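Side-chain contacts in ECXA (Escherichia coli, PDB 4L63), which binds a zinc ion and is probably a metallopeptidase of the metzincin family: residues A[5-8]-A[9-12]; A[167-170]-A[171-175]; A[244-247]-A[248-252]; A[234-237]-A[238-241]; A[155-158]-A[159-163]. One frame throughout, in Å; residues are numbered along the deposited sequence.

Contact 1. Residues A[5-8]-A[9-12]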
loop_
_atom_site.group_PDB
_atom_site.type_symbol
_atom_site.label_atom_id
_atom_site.label_comp_id
_atom_site.label_asym_id
_atom_site.label_seq_id
_atom_site.Cartn_x
_atom_site.Cartn_y
_atom_site.Cartn_z
ATOM N N THR A 5 0.021 14.389 -5.393
ATOM C CA THR A 5 -0.321 14.036 -6.764
ATOM C C THR A 5 -1.463 13.031 -6.783
ATOM O O THR A 5 -1.402 12.015 -6.098
ATOM C CB THR A 5 0.893 13.461 -7.493
ATOM O OG1 THR A 5 1.966 14.407 -7.420
ATOM C CG2 THR A 5 0.571 13.177 -8.959
ATOM N N PRO A 6 -2.520 13.326 -7.554
ATOM C CA PRO A 6 -3.661 12.412 -7.691
ATOM C C PRO A 6 -3.221 11.054 -8.242
ATOM O O PRO A 6 -2.289 10.999 -9.037
ATOM C CB PRO A 6 -4.582 13.134 -8.683
ATOM C CG PRO A 6 -4.196 14.570 -8.600
ATOM C CD PRO A 6 -2.725 14.593 -8.277
ATOM N N ASN A 7 -3.876 9.977 -7.820
ATOM C CA ASN A 7 -3.505 8.635 -8.287
ATOM C C ASN A 7 -3.475 8.534 -9.804
ATOM O O ASN A 7 -2.583 7.907 -10.375
ATOM C CB ASN A 7 -4.476 7.601 -7.714
ATOM C CG ASN A 7 -4.236 7.359 -6.239
ATOM O OD1 ASN A 7 -3.171 7.704 -5.713
ATOM N ND2 ASN A 7 -5.219 6.769 -5.560
ATOM N N GLU A 8 -4.445 9.165 -10.455
ATOM C CA GLU A 8 -4.546 9.068 -11.913
ATOM C C GLU A 8 -3.298 9.612 -12.615
ATOM O O GLU A 8 -2.953 9.168 -13.707
ATOM C CB GLU A 8 -5.796 9.794 -12.414
ATOM C CG GLU A 8 -6.065 9.640 -13.930
ATOM C CD GLU A 8 -6.219 8.191 -14.391
ATOM O OE1 GLU A 8 -6.549 7.313 -13.562
ATOM O OE2 GLU A 8 -6.024 7.932 -15.602
ATOM N N GLU A 9 -2.602 10.549 -11.976
ATOM C CA GLU A 9 -1.372 11.108 -12.563
ATOM C C GLU A 9 -0.110 10.324 -12.203
ATOM O O GLU A 9 0.970 10.621 -12.715
ATOM C CB GLU A 9 -1.203 12.568 -12.132
ATOM C CG GLU A 9 -2.303 13.488 -12.648
ATOM C CD GLU A 9 -2.150 14.918 -12.149
ATOM O OE1 GLU A 9 -1.004 15.345 -11.894
ATOM O OE2 GLU A 9 -3.184 15.606 -11.985
ATOM N N LYS A 10 -0.249 9.331 -11.326
ATOM C CA LYS A 10 0.866 8.461 -10.944
ATOM C C LYS A 10 0.731 7.079 -11.568
ATOM O O LYS A 10 1.546 6.195 -11.301
ATOM C CB LYS A 10 0.946 8.296 -9.423
ATOM C CG LYS A 10 0.972 9.570 -8.637
ATOM C CD LYS A 10 1.246 9.292 -7.163
ATOM C CE LYS A 10 0.091 8.567 -6.446
ATOM N NZ LYS A 10 0.415 8.471 -4.961
ATOM N N LYS A 11 -0.327 6.890 -12.351
ATOM C CA LYS A 11 -0.623 5.596 -12.967
ATOM C C LYS A 11 0.241 5.419 -14.194
ATOM O O LYS A 11 0.314 6.319 -15.022
ATOM C CB LYS A 11 -2.107 5.508 -13.351
ATOM C CG LYS A 11 -2.514 4.195 -13.993
ATOM C CD LYS A 11 -3.968 4.272 -14.477
ATOM C CE LYS A 11 -4.941 4.159 -13.317
ATOM N NZ LYS A 11 -6.352 4.343 -13.757
ATOM N N VAL A 12 0.871 4.255 -14.316
ATOM C CA VAL A 12 1.808 3.994 -15.395
ATOM C C VAL A 12 1.323 2.791 -16.184
ATOM O O VAL A 12 0.983 1.761 -15.599
ATOM C CB VAL A 12 3.232 3.732 -14.852
ATOM C CG1 VAL A 12 4.196 3.348 -15.990
ATOM C CG2 VAL A 12 3.724 4.954 -14.095
HETATM O O HOH W 1 0.725 11.065 -4.507
HETATM O O HOH W 2 -2.238 8.660 -3.100
#
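E9 packs on P6 in a tight bend before strand 12-16. Its backbone N donates to P6 O at 3.0 Å. The side chain runs extended beyond CG and passes obliquely along the proline ring, where E9 OE2 lies 3.7 Å from P6 CG. The same OE2 makes a salt bridge with R210. E9 CB also meets the methyl CG2 of T5, and the two side chains cross at about a right angle.

K10 comes next. Its N donates to N7 O at 2.9 Å; this second bond, one residue on, continues the bend. T5 CG2 packs on K10 CG at 3.6 Å; with this methyl anti to the backbone N, T5 OG1 is turned the other way, to Q194 O. The lysine bends at chi3 (-69°) and carries CE past N7 OD1. K10 NZ bonds to R190 O. One water joins NZ to T5 O, and a second lies between NZ and N7 OD1. R190 O and the two waters are thus partners of the ammonium.

K11 reaches back to E8. K11 NZ meets E8 OE1 at 3.0 Å in a salt bridge, on the syn lone pair of that oxygen.

Around the bend, N7 ND2 bonds to the backbone of another protein chain. K11 leans on E185 of strand 181-186. V12 packs on V186 of that strand and on N229 and D230 of helix 228-239.

Contact 2. Residues A[167-170]-A[171-175]. With ZN (zinc ion), chain G.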
loop_
_atom_site.group_PDB
_atom_site.type_symbol
_atom_site.label_atom_id
_atom_site.label_comp_id
_atom_site.label_asym_id
_atom_site.label_seq_id
_atom_site.Cartn_x
_atom_site.Cartn_y
_atom_site.Cartn_z
ATOM N N GLY A 167 8.763 1.179 -23.690
ATOM C CA GLY A 167 7.612 0.306 -23.532
ATOM C C GLY A 167 6.461 0.878 -22.721
ATOM O O GLY A 167 5.503 0.160 -22.397
ATOM N N LEU A 168 6.537 2.162 -22.387
ATOM C CA LEU A 168 5.436 2.792 -21.658
ATOM C C LEU A 168 4.447 3.458 -22.608
ATOM O O LEU A 168 4.803 3.881 -23.714
ATOM C CB LEU A 168 5.963 3.818 -20.657
ATOM C CG LEU A 168 6.899 3.243 -19.593
ATOM C CD1 LEU A 168 7.260 4.306 -18.569
ATOM C CD2 LEU A 168 6.274 2.026 -18.919
ATOM N N LEU A 169 3.197 3.535 -22.168
ATOM C CA LEU A 169 2.161 4.243 -22.906
ATOM C C LEU A 169 1.740 5.444 -22.067
ATOM O O LEU A 169 2.501 5.885 -21.203
ATOM C CB LEU A 169 0.988 3.310 -23.215
ATOM C CG LEU A 169 1.382 2.105 -24.087
ATOM C CD1 LEU A 169 0.294 1.048 -24.088
ATOM C CD2 LEU A 169 1.703 2.532 -25.520
ATOM N N HIS A 170 0.547 5.982 -22.307
ATOM C CA HIS A 170 0.078 7.120 -21.514
ATOM C C HIS A 170 -0.686 6.682 -20.281
ATOM O O HIS A 170 -1.270 5.602 -20.265
ATOM C CB HIS A 170 -0.814 8.030 -22.350
ATOM C CG HIS A 170 -0.108 8.657 -23.507
ATOM N ND1 HIS A 170 -0.680 8.763 -24.755
ATOM C CD2 HIS A 170 1.123 9.210 -23.605
ATOM C CE1 HIS A 170 0.173 9.350 -25.577
ATOM N NE2 HIS A 170 1.271 9.635 -24.902
ATOM N N ASN A 171 -0.714 7.552 -19.274
ATOM C CA ASN A 171 -1.342 7.239 -17.982
ATOM C C ASN A 171 -2.774 6.736 -18.099
ATOM O O ASN A 171 -3.204 5.897 -17.304
ATOM C CB ASN A 171 -1.294 8.468 -17.061
ATOM C CG ASN A 171 -2.275 9.562 -17.469
ATOM O OD1 ASN A 171 -2.220 10.077 -18.584
ATOM N ND2 ASN A 171 -3.146 9.963 -16.534
ATOM N N ASN A 172 -3.511 7.227 -19.093
ATOM C CA ASN A 172 -4.932 6.914 -19.172
ATOM C C ASN A 172 -5.270 5.877 -20.234
ATOM O O ASN A 172 -6.425 5.781 -20.674
ATOM C CB ASN A 172 -5.742 8.195 -19.427
ATOM C CG ASN A 172 -5.251 8.973 -20.648
ATOM O OD1 ASN A 172 -4.467 8.464 -21.458
ATOM N ND2 ASN A 172 -5.739 10.206 -20.797
ATOM N N GLU A 173 -4.274 5.094 -20.647
ATOM C CA GLU A 173 -4.489 4.156 -21.750
ATOM C C GLU A 173 -4.553 2.691 -21.320
ATOM O O GLU A 173 -4.447 1.785 -22.156
ATOM C CB GLU A 173 -3.414 4.359 -22.819
ATOM C CG GLU A 173 -3.688 5.604 -23.668
ATOM C CD GLU A 173 -2.529 6.010 -24.557
ATOM O OE1 GLU A 173 -1.422 5.442 -24.409
ATOM O OE2 GLU A 173 -2.736 6.906 -25.408
ATOM N N GLY A 174 -4.769 2.465 -20.025
ATOM C CA GLY A 174 -5.037 1.127 -19.532
ATOM C C GLY A 174 -6.266 0.554 -20.226
ATOM O O GLY A 174 -7.322 1.184 -20.244
ATOM N N GLY A 175 -6.121 -0.627 -20.812
ATOM C CA GLY A 175 -7.232 -1.294 -21.464
ATOM C C GLY A 175 -7.447 -0.877 -22.910
ATOM O O GLY A 175 -8.272 -1.469 -23.606
HETATM ZN ZN ZN G . 3.074 10.145 -25.812
HETATM O O HOH W 3 3.852 11.110 -27.973
#
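One carboxylate, that of E173, holds both the backbone and the ring of the zinc ligand H170. The two residues are the ends of a type I beta turn, in the loop that brings the last histidine of the metzincin HExxHxxGxxH motif to the metal. G167, the motif's glycine, ends the helix in a Schellman motif. H170 N donates to E173 OE1 at 2.9 Å. H170 ND1 donates to E173 OE2 at 2.8 Å. Each oxygen is met from above the carboxylate plane, by 52° and 53°. The side chains lie side by side and point the same way, with ring and carboxylate planes 47° apart. The turn is closed by E173 N to H170 O at 3.1 Å.

This His-carboxylate pair fixes the rotation of the imidazole. With its N-H at ND1 given to E173, the ring has NE2 for the metal. The carboxylate would probably also make the ring a stronger electron donor. E173 OE1 touches L169 CB at 3.4 Å.

N171 OD1 and N172 OD1 bond to N201. H160 and H164 from helix 146-165 complete the protein ligands of the zinc. Across CE1 from the E173 bond, H170 NE2 binds the zinc ion at 2.1 Å.

Contact 3. Residues A[244-247]-A[248-252]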
loop_
_atom_site.group_PDB
_atom_site.type_symbol
_atom_site.label_atom_id
_atom_site.label_comp_id
_atom_site.label_asym_id
_atom_site.label_seq_id
_atom_site.Cartn_x
_atom_site.Cartn_y
_atom_site.Cartn_z
ATOM N N ASN A 244 -0.655 -9.777 -15.615
ATOM C CA ASN A 244 -1.462 -10.059 -14.432
ATOM C C ASN A 244 -0.631 -10.524 -13.232
ATOM O O ASN A 244 -1.177 -10.792 -12.161
ATOM C CB ASN A 244 -2.530 -11.107 -14.762
ATOM C CG ASN A 244 -3.945 -10.558 -14.639
ATOM O OD1 ASN A 244 -4.161 -9.344 -14.679
ATOM N ND2 ASN A 244 -4.915 -11.453 -14.504
ATOM N N SER A 245 0.683 -10.619 -13.414
ATOM C CA SER A 245 1.586 -10.954 -12.315
ATOM C C SER A 245 1.566 -9.847 -11.266
ATOM O O SER A 245 1.624 -8.671 -11.614
ATOM C CB SER A 245 3.010 -11.157 -12.824
ATOM O OG SER A 245 3.938 -11.057 -11.758
ATOM N N PHE A 246 1.466 -10.220 -9.994
ATOM C CA PHE A 246 1.437 -9.228 -8.918
ATOM C C PHE A 246 2.779 -8.510 -8.811
ATOM O O PHE A 246 2.839 -7.343 -8.425
ATOM C CB PHE A 246 1.081 -9.882 -7.582
ATOM C CG PHE A 246 -0.295 -10.500 -7.554
ATOM C CD1 PHE A 246 -1.337 -9.935 -8.270
ATOM C CD2 PHE A 246 -0.534 -11.657 -6.834
ATOM C CE1 PHE A 246 -2.600 -10.508 -8.256
ATOM C CE2 PHE A 246 -1.797 -12.237 -6.819
ATOM C CZ PHE A 246 -2.827 -11.655 -7.527
ATOM N N THR A 247 3.863 -9.201 -9.145
ATOM C CA THR A 247 5.169 -8.546 -9.068
ATOM C C THR A 247 5.253 -7.468 -10.158
ATOM O O THR A 247 5.931 -6.455 -9.987
ATOM C CB THR A 247 6.336 -9.550 -9.204
ATOM O OG1 THR A 247 6.283 -10.173 -10.485
ATOM C CG2 THR A 247 6.241 -10.625 -8.133
ATOM N N ASN A 248 4.548 -7.688 -11.268
ATOM C CA ASN A 248 4.502 -6.709 -12.351
ATOM C C ASN A 248 3.464 -5.608 -12.116
ATOM O O ASN A 248 3.697 -4.458 -12.468
ATOM C CB ASN A 248 4.214 -7.397 -13.694
ATOM C CG ASN A 248 5.424 -8.132 -14.243
ATOM O OD1 ASN A 248 6.554 -7.850 -13.853
ATOM N ND2 ASN A 248 5.192 -9.068 -15.158
ATOM N N ARG A 249 2.321 -5.963 -11.539
ATOM C CA ARG A 249 1.242 -4.988 -11.371
ATOM C C ARG A 249 1.487 -3.971 -10.261
ATOM O O ARG A 249 0.941 -2.858 -10.309
ATOM C CB ARG A 249 -0.090 -5.687 -11.089
ATOM C CG ARG A 249 -0.627 -6.534 -12.235
ATOM C CD ARG A 249 -1.948 -7.176 -11.839
ATOM N NE ARG A 249 -2.854 -6.185 -11.269
ATOM C CZ ARG A 249 -4.012 -6.465 -10.677
ATOM N NH1 ARG A 249 -4.413 -7.721 -10.548
ATOM N NH2 ARG A 249 -4.756 -5.479 -10.193
ATOM N N PHE A 250 2.277 -4.360 -9.256
ATOM C CA PHE A 250 2.465 -3.516 -8.070
ATOM C C PHE A 250 3.936 -3.252 -7.802
ATOM O O PHE A 250 4.750 -4.152 -7.958
ATOM C CB PHE A 250 1.850 -4.165 -6.832
ATOM C CG PHE A 250 0.423 -4.575 -7.008
ATOM C CD1 PHE A 250 -0.582 -3.626 -7.022
ATOM C CD2 PHE A 250 0.081 -5.910 -7.113
ATOM C CE1 PHE A 250 -1.896 -4.005 -7.171
ATOM C CE2 PHE A 250 -1.233 -6.292 -7.265
ATOM C CZ PHE A 250 -2.218 -5.344 -7.301
ATOM N N SER A 251 4.275 -2.034 -7.373
ATOM C CA SER A 251 5.676 -1.733 -7.070
ATOM C C SER A 251 5.896 -1.285 -5.622
ATOM O O SER A 251 7.021 -0.971 -5.245
ATOM C CB SER A 251 6.222 -0.658 -8.022
ATOM O OG SER A 251 5.623 0.608 -7.769
ATOM N N CYS A 252 4.842 -1.250 -4.807
ATOM C CA CYS A 252 5.050 -0.963 -3.381
ATOM C C CYS A 252 3.975 -1.598 -2.495
ATOM O O CYS A 252 3.636 -1.059 -1.442
ATOM C CB CYS A 252 5.125 0.564 -3.137
ATOM S SG CYS A 252 3.560 1.530 -3.224
HETATM O O HOH W 4 6.950 -5.214 -8.129
#
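S245 O accepts from two backbone groups of the following turn. R249 N donates to it at 2.8 Å. N248 N adds a weak bond at 3.1 Å. The serine hydroxyl works on the same helix start: OG, anti to its own backbone nitrogen (chi1 161°), takes weak bonds from T247 N and N248 N. F250 N then donates to F246 O at 3.1 Å.

F246 and F250 lie side by side and point the same way. F246 CD1 meets F250 CE2 at 3.8 Å. R249 NH1 comes to the edge of the F246 ring, 4.0 Å from F246 CE1, with the guanidinium and ring planes 57° apart. One face of the guanidinium lies against F250 CZ. The arginine chain bends at chi3 (49°), and CD passes N244 O.

R249 NH2 bonds to the backbone of another protein chain, and F246 packs on two other chains. This aromatic side thus belongs to a subunit interface. N248 is buried, with ND2 bonded to S242 O and G240 O. C252 is joined to C189 by a disulfide. The whole is a serine N-cap on a single-turn helix, 246-249.

Contact 4. Residues A[234-237]-A[238-241]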
loop_
_atom_site.group_PDB
_atom_site.type_symbol
_atom_site.label_atom_id
_atom_site.label_comp_id
_atom_site.label_asym_id
_atom_site.label_seq_id
_atom_site.Cartn_x
_atom_site.Cartn_y
_atom_site.Cartn_z
ATOM N N VAL A 234 9.437 1.017 -16.067
ATOM C CA VAL A 234 10.452 0.527 -17.001
ATOM C C VAL A 234 11.166 -0.712 -16.449
ATOM O O VAL A 234 11.500 -1.623 -17.209
ATOM C CB VAL A 234 11.469 1.635 -17.354
ATOM C CG1 VAL A 234 12.590 1.094 -18.245
ATOM C CG2 VAL A 234 10.754 2.782 -18.061
ATOM N N ARG A 235 11.393 -0.762 -15.135
ATOM C CA ARG A 235 11.928 -1.979 -14.510
ATOM C C ARG A 235 11.069 -3.200 -14.814
ATOM O O ARG A 235 11.586 -4.291 -15.031
ATOM C CB ARG A 235 12.043 -1.829 -12.995
ATOM C CG ARG A 235 13.208 -1.007 -12.548
ATOM C CD ARG A 235 13.516 -1.204 -11.068
ATOM N NE ARG A 235 14.720 -0.454 -10.733
ATOM C CZ ARG A 235 15.948 -0.871 -11.019
ATOM N NH1 ARG A 235 16.128 -2.035 -11.630
ATOM N NH2 ARG A 235 17.000 -0.128 -10.694
ATOM N N VAL A 236 9.754 -3.015 -14.807
ATOM C CA VAL A 236 8.838 -4.071 -15.210
ATOM C C VAL A 236 9.027 -4.423 -16.689
ATOM O O VAL A 236 9.113 -5.602 -17.043
ATOM C CB VAL A 236 7.376 -3.670 -14.954
ATOM C CG1 VAL A 236 6.430 -4.681 -15.576
ATOM C CG2 VAL A 236 7.126 -3.557 -13.443
ATOM N N MET A 237 9.120 -3.398 -17.538
ATOM C CA MET A 237 9.264 -3.600 -18.984
ATOM C C MET A 237 10.605 -4.236 -19.320
ATOM O O MET A 237 10.747 -4.854 -20.376
ATOM C CB MET A 237 9.122 -2.282 -19.751
ATOM C CG MET A 237 7.766 -1.575 -19.575
ATOM S SD MET A 237 6.329 -2.650 -19.777
ATOM C CE MET A 237 6.440 -3.075 -21.516
ATOM N N ARG A 238 11.589 -4.076 -18.439
ATOM C CA ARG A 238 12.897 -4.706 -18.650
ATOM C C ARG A 238 12.855 -6.206 -18.396
ATOM O O ARG A 238 13.690 -6.939 -18.905
ATOM C CB ARG A 238 13.974 -4.083 -17.758
ATOM C CG ARG A 238 14.414 -2.704 -18.179
ATOM C CD ARG A 238 15.433 -2.150 -17.210
ATOM N NE ARG A 238 16.623 -2.989 -17.118
ATOM C CZ ARG A 238 17.278 -3.232 -15.987
ATOM N NH1 ARG A 238 16.855 -2.703 -14.847
ATOM N NH2 ARG A 238 18.354 -4.006 -15.998
ATOM N N ARG A 239 11.896 -6.673 -17.604
ATOM C CA ARG A 239 11.836 -8.105 -17.325
ATOM C C ARG A 239 10.620 -8.755 -17.976
ATOM O O ARG A 239 10.561 -9.976 -18.110
ATOM C CB ARG A 239 11.840 -8.370 -15.816
ATOM C CG ARG A 239 10.589 -7.942 -15.084
ATOM C CD ARG A 239 10.626 -8.455 -13.652
ATOM N NE ARG A 239 9.432 -8.077 -12.904
ATOM C CZ ARG A 239 9.310 -6.952 -12.207
ATOM N NH1 ARG A 239 10.316 -6.086 -12.151
ATOM N NH2 ARG A 239 8.183 -6.697 -11.559
ATOM N N GLY A 240 9.663 -7.932 -18.394
ATOM C CA GLY A 240 8.477 -8.421 -19.073
ATOM C C GLY A 240 7.693 -9.415 -18.242
ATOM O O GLY A 240 7.643 -9.311 -17.017
ATOM N N GLY A 241 7.092 -10.394 -18.908
ATOM C CA GLY A 241 6.274 -11.383 -18.230
ATOM C C GLY A 241 4.796 -11.051 -18.308
ATOM O O GLY A 241 4.388 -10.173 -19.070
#
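The guanidinium of R239 lays one face over V236 CA, which sits 3.9 Å above its plane and toward the rim. The R238 guanidinium instead meets R235 NH1 at its edge, in plane. These contacts form at the C-terminal end of helix 228-239. R235 and R238 lie side by side with their planes 61° apart. Their NH1 atoms are 3.4 Å from each other, a close approach of like charges that is probably unfavourable. R238 NH1 has a weak bond to S74 O.

R239 takes a different route. Its CG stands between the backbone N and the carbonyl carbon (chi1 69°), and the chain beyond is extended. The arginine therefore folds back along the helix, and R239 NH2 reaches V236 CG2 at 3.8 Å.

R238 N donates to V234 O at 2.7 Å. R238 CG lies 3.3 Å from V234 O. After R239 the chain leaves helical angles at G240, which has positive phi. V234 and M237 face inward, onto I25 and L22 respectively, while V236 and R239 lie against N248. One carbonyl is gripped twice: V236 O accepts from R239 N at 3.0 Å and from G240 N at 2.7 Å.

Contact 5. Residues A[155-158]-A[159-163]. With ZN (zinc ion), chain G.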
loop_
_atom_site.group_PDB
_atom_site.type_symbol
_atom_site.label_atom_id
_atom_site.label_comp_id
_atom_site.label_asym_id
_atom_site.label_seq_id
_atom_site.Cartn_x
_atom_site.Cartn_y
_atom_site.Cartn_z
ATOM N N ARG A 155 13.203 18.989 -24.069
ATOM C CA ARG A 155 13.656 17.919 -23.180
ATOM C C ARG A 155 12.485 17.069 -22.709
ATOM O O ARG A 155 12.546 15.843 -22.763
ATOM C CB ARG A 155 14.399 18.480 -21.968
ATOM C CG ARG A 155 15.707 19.157 -22.308
ATOM C CD ARG A 155 16.437 19.602 -21.055
ATOM N NE ARG A 155 17.678 20.299 -21.384
ATOM C CZ ARG A 155 18.831 19.696 -21.658
ATOM N NH1 ARG A 155 19.904 20.418 -21.951
ATOM N NH2 ARG A 155 18.910 18.371 -21.641
ATOM N N ILE A 156 11.435 17.732 -22.233
ATOM C CA ILE A 156 10.194 17.059 -21.853
ATOM C C ILE A 156 9.698 16.163 -22.982
ATOM O O ILE A 156 9.420 14.985 -22.768
ATOM C CB ILE A 156 9.086 18.064 -21.498
ATOM C CG1 ILE A 156 9.473 18.871 -20.258
ATOM C CG2 ILE A 156 7.757 17.341 -21.286
ATOM C CD1 ILE A 156 8.448 19.912 -19.857
ATOM N N THR A 157 9.610 16.725 -24.187
ATOM C CA THR A 157 9.158 15.976 -25.355
ATOM C C THR A 157 10.032 14.755 -25.617
ATOM O O THR A 157 9.519 13.662 -25.850
ATOM C CB THR A 157 9.134 16.856 -26.624
ATOM O OG1 THR A 157 8.245 17.962 -26.424
ATOM C CG2 THR A 157 8.673 16.051 -27.825
ATOM N N ILE A 158 11.347 14.946 -25.569
ATOM C CA ILE A 158 12.288 13.856 -25.804
ATOM C C ILE A 158 12.230 12.807 -24.686
ATOM O O ILE A 158 12.129 11.619 -24.968
ATOM C CB ILE A 158 13.730 14.387 -25.958
ATOM C CG1 ILE A 158 13.844 15.189 -27.257
ATOM C CG2 ILE A 158 14.724 13.245 -25.957
ATOM C CD1 ILE A 158 15.261 15.574 -27.641
ATOM N N LYS A 159 12.273 13.243 -23.430
ATOM C CA LYS A 159 12.134 12.329 -22.292
ATOM C C LYS A 159 10.833 11.527 -22.345
ATOM O O LYS A 159 10.823 10.322 -22.083
ATOM C CB LYS A 159 12.211 13.099 -20.974
ATOM C CG LYS A 159 13.571 13.710 -20.708
ATOM C CD LYS A 159 13.524 14.663 -19.538
ATOM C CE LYS A 159 14.753 15.545 -19.526
ATOM N NZ LYS A 159 14.929 16.192 -18.206
ATOM N N HIS A 160 9.743 12.206 -22.692
ATOM C CA HIS A 160 8.443 11.561 -22.866
ATOM C C HIS A 160 8.506 10.490 -23.962
ATOM O O HIS A 160 8.037 9.371 -23.769
ATOM C CB HIS A 160 7.378 12.616 -23.189
ATOM C CG HIS A 160 6.023 12.057 -23.493
ATOM N ND1 HIS A 160 5.068 11.836 -22.522
ATOM C CD2 HIS A 160 5.460 11.686 -24.668
ATOM C CE1 HIS A 160 3.975 11.349 -23.090
ATOM N NE2 HIS A 160 4.189 11.250 -24.390
ATOM N N GLU A 161 9.111 10.823 -25.098
ATOM C CA GLU A 161 9.222 9.865 -26.195
ATOM C C GLU A 161 10.131 8.678 -25.831
ATOM O O GLU A 161 9.872 7.549 -26.258
ATOM C CB GLU A 161 9.722 10.560 -27.468
ATOM C CG GLU A 161 8.749 11.597 -28.048
ATOM C CD GLU A 161 7.308 11.099 -28.146
ATOM O OE1 GLU A 161 7.086 9.986 -28.664
ATOM O OE2 GLU A 161 6.392 11.832 -27.712
ATOM N N ILE A 162 11.178 8.929 -25.042
ATOM C CA ILE A 162 12.013 7.854 -24.488
ATOM C C ILE A 162 11.171 6.854 -23.685
ATOM O O ILE A 162 11.389 5.642 -23.742
ATOM C CB ILE A 162 13.123 8.390 -23.543
ATOM C CG1 ILE A 162 13.974 9.473 -24.208
ATOM C CG2 ILE A 162 14.013 7.249 -23.072
ATOM C CD1 ILE A 162 14.850 8.989 -25.309
ATOM N N GLY A 163 10.220 7.374 -22.918
ATOM C CA GLY A 163 9.295 6.524 -22.184
ATOM C C GLY A 163 8.624 5.523 -23.111
ATOM O O GLY A 163 8.510 4.339 -22.782
HETATM ZN ZN ZN G . 3.074 10.145 -25.812
HETATM O O HOH W 3 3.852 11.110 -27.973
#
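Helix 146-165 carries the HExxH part of the metzincin zinc motif HExxHxxGxxH, and this contact spans the start of the motif. H160 and E161 are the first two residues of the motif. The helix is regular here. K159 N donates to R155 O at 2.7 Å in a nearly straight bond (N-H...O 173°). H160 N to I156 O, E161 N to T157 O and I162 N to I158 O follow in step.

K159 and I162 lie back along the preceding turn. K159 runs extended along the helix, and its CE touches R155 CB at 3.8 Å. Its NZ goes on to a salt bridge with E70 in helix 60-70. I158 CG2 meets I162 CG1 at 4.2 Å, and both isoleucines pack on helix 60-70. R155 makes a cation-pi contact with Y63 of that helix.

H160 has CG anti to the backbone N (chi1 176°), which swings the ring off the helix toward the metal. ND1 donates to I198 O, and this holds the ring's rotation. H160 NE2 binds the zinc ion at 2.1 Å, with H164 and H170 as the other protein ligands. E161 bends at chi2 (-47°), and OE1 bonds to T106. Its carboxylate does not reach the metal directly: E161 OE2 accepts at 2.7 Å from the water that lies 2.5 Å from the zinc ion.

Along the chain the order is contact 1, contact 5, contact 2, contact 4, contact 3. Contacts 5 and 2 share the zinc ion and its water. Their centres are 15 Å apart, and the Schellman motif ending helix 146-165 joins them, with L168 N bonded to G163 O. Contact 1 backs the metal loop: E8 O probably bonds to N171 ND2. Contact 4 packs against the same loop, with V234 and M237 of helix 228-239 on L168. Contact 3 lies farthest from contact 5, at 25 Å between centres, and touches contact 4 alone of the others. Contacts 5 and 2 build the zinc site; contacts 1 and 4 pack on its loop, and contact 3 lies away from it.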